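Local coordinates for galectin (Xenopus laevis, PDB 3WUC), which is a proto-type skin galectin, a beta-sandwich lectin with bound glycan in its sugar pocket that probably recognises lactose-like galactosides, at residues 12-17 and 119-124. Sequence-based numbering, arbitrary orientation.
Sequences TNLNLH and EVINYL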
# COMPACT_ATOMS: atom_id res chain seq x y z
N THR B 12 -2.40 20.04 1.40
CA THR B 12 -1.48 21.09 1.19
C THR B 12 -0.09 20.70 1.76
O THR B 12 0.02 19.68 2.49
CB THR B 12 -2.01 22.39 1.84
OG1 THR B 12 -2.29 22.07 3.21
CG2 THR B 12 -3.25 22.83 1.17
N ASN B 13 0.93 21.42 1.38
CA ASN B 13 2.28 21.19 1.72
C ASN B 13 2.75 19.83 1.26
O ASN B 13 3.62 19.17 1.90
CB ASN B 13 2.58 21.29 3.24
CG ASN B 13 2.42 22.68 3.81
OD1 ASN B 13 2.46 23.64 3.08
ND2 ASN B 13 2.17 22.76 5.08
N LEU B 14 2.28 19.44 0.09
CA LEU B 14 2.66 18.13 -0.46
C LEU B 14 4.18 18.00 -0.74
O LEU B 14 4.70 16.90 -0.55
CB LEU B 14 1.83 17.82 -1.70
CG LEU B 14 2.03 16.37 -2.17
CD1 LEU B 14 1.46 15.31 -1.22
CD2 LEU B 14 1.43 16.23 -3.58
N ASN B 15 4.86 19.08 -1.10
CA ASN B 15 6.30 19.09 -1.35
C ASN B 15 6.77 18.05 -2.33
O ASN B 15 7.81 17.42 -2.14
CB ASN B 15 7.04 18.92 -0.03
CG ASN B 15 8.40 19.50 -0.06
OD1 ASN B 15 8.70 20.45 -0.77
ND2 ASN B 15 9.26 18.95 0.74
N LEU B 16 6.02 17.89 -3.41
CA LEU B 16 6.36 16.98 -4.48
C LEU B 16 7.28 17.70 -5.46
O LEU B 16 6.86 18.60 -6.13
CB LEU B 16 5.13 16.45 -5.18
CG LEU B 16 5.33 15.40 -6.23
CD1 LEU B 16 5.74 14.07 -5.66
CD2 LEU B 16 4.09 15.31 -7.05
N HIS B 17 8.50 17.23 -5.59
CA HIS B 17 9.47 17.78 -6.50
C HIS B 17 9.55 17.03 -7.81
O HIS B 17 9.15 15.88 -7.89
CB HIS B 17 10.83 17.74 -5.83
CG HIS B 17 10.93 18.66 -4.65
ND1 HIS B 17 11.64 19.85 -4.72
CD2 HIS B 17 10.38 18.61 -3.43
CE1 HIS B 17 11.54 20.47 -3.56
NE2 HIS B 17 10.75 19.76 -2.77
N GLU B 119 8.38 24.21 -9.71
CA GLU B 119 9.39 23.26 -9.23
C GLU B 119 8.84 22.36 -8.12
O GLU B 119 9.42 21.36 -7.87
CB GLU B 119 10.67 23.95 -8.75
CG GLU B 119 11.54 24.38 -9.99
CD GLU B 119 11.89 23.18 -10.97
OE1 GLU B 119 12.48 22.12 -10.54
OE2 GLU B 119 11.60 23.28 -12.19
N VAL B 120 7.76 22.76 -7.48
CA VAL B 120 7.16 21.98 -6.37
C VAL B 120 5.68 22.03 -6.48
O VAL B 120 5.08 23.11 -6.58
CB VAL B 120 7.62 22.49 -4.99
CG1 VAL B 120 7.03 21.66 -3.86
CG2 VAL B 120 9.12 22.51 -4.88
N ILE B 121 5.04 20.87 -6.47
CA ILE B 121 3.59 20.75 -6.29
C ILE B 121 3.24 20.57 -4.87
O ILE B 121 3.67 19.62 -4.20
CB ILE B 121 3.00 19.54 -7.13
CG1 ILE B 121 3.26 19.91 -8.63
CG2 ILE B 121 1.54 19.24 -6.79
CD1 ILE B 121 2.96 18.75 -9.49
N ASN B 122 2.59 21.54 -4.33
CA ASN B 122 2.21 21.48 -2.96
C ASN B 122 0.74 21.24 -2.66
O ASN B 122 0.30 20.95 -1.53
CB ASN B 122 2.60 22.78 -2.26
CG ASN B 122 4.03 22.83 -1.81
OD1 ASN B 122 4.56 21.85 -1.20
ND2 ASN B 122 4.70 23.90 -2.15
N TYR B 123 -0.15 21.45 -3.67
CA TYR B 123 -1.52 21.31 -3.56
C TYR B 123 -2.05 20.19 -4.43
O TYR B 123 -1.67 20.08 -5.59
CB TYR B 123 -2.23 22.63 -4.03
CG TYR B 123 -3.73 22.65 -4.08
CD1 TYR B 123 -4.55 22.94 -2.98
CD2 TYR B 123 -4.41 22.44 -5.27
CE1 TYR B 123 -5.91 23.00 -3.04
CE2 TYR B 123 -5.78 22.47 -5.35
CZ TYR B 123 -6.56 22.78 -4.26
OH TYR B 123 -7.94 22.79 -4.37
N LEU B 124 -2.86 19.34 -3.77
CA LEU B 124 -3.57 18.24 -4.44
C LEU B 124 -4.99 18.14 -3.95
O LEU B 124 -5.25 18.13 -2.73
CB LEU B 124 -2.80 16.93 -4.21
CG LEU B 124 -3.25 15.68 -5.01
CD1 LEU B 124 -2.06 14.77 -5.19
CD2 LEU B 124 -4.44 15.04 -4.30
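Paired backbone hydrogen bonds between Leu16 and Ile121 define the antiparallel register of 12-17 against 119-124: Leu16 N donates to Ile121 O at 3.0 Å and Ile121 N returns to Leu16 O at 2.9 Å, both in the acceptor's carbonyl plane. Asn15, whose positive phi of 53° bends the backbone, faces Ile121 together with Leu16, which makes a G1 beta bulge. The backbone N-H of Asn15 bonds not to Ile121 O, 3.4 Å from Asn15 N at a poor angle, but to the side chain of Asn122, where OD1 accepts Asn15 N at 2.8 Å, in the plane of the Asn122 side-chain amide, though the bond is bent (143°). Asn122 grips the bend twice, since its backbone O also takes Leu14 N at 3.0 Å; that N-H points almost straight at the oxygen (171°), but the donor nitrogen lies above the carbonyl plane, not on a lone pair.

Over the ring of His17 lies Val120 CG2, 3.8 Å from the ring centroid and displaced toward the rim, a CH-pi contact. The other branch, CG1, anti to the backbone N, meets Asn15 OD1 at 3.7 Å. This oxygen also accepts His17 NE2, a bent bond from above the amide plane, consistent with a restrained ring rotation. The buried Leu14 side chain has CG anti to its backbone N and crosses that of Leu124 obliquely, Leu14 CD2 meeting Leu124 CD1 at 4.1 Å.

Further out, Glu119 OE2 forms a salt bridge with Lys18, while Asn122 and Tyr123 both face Gly40 in a classic beta bulge. Leu16 and Leu124 pack on Val22 of strand 20-28 in the opposing sheet of the galectin sandwich, and Ile121 touches Ile47 of strand 45-53. Beside them, Thr12 pairs with an antiparallel strand of the second subunit, carrying this sheet across the interface, where Asn13 ND2 hydrogen-bonds to Asp8 O of that subunit and Leu14 meets its Leu131.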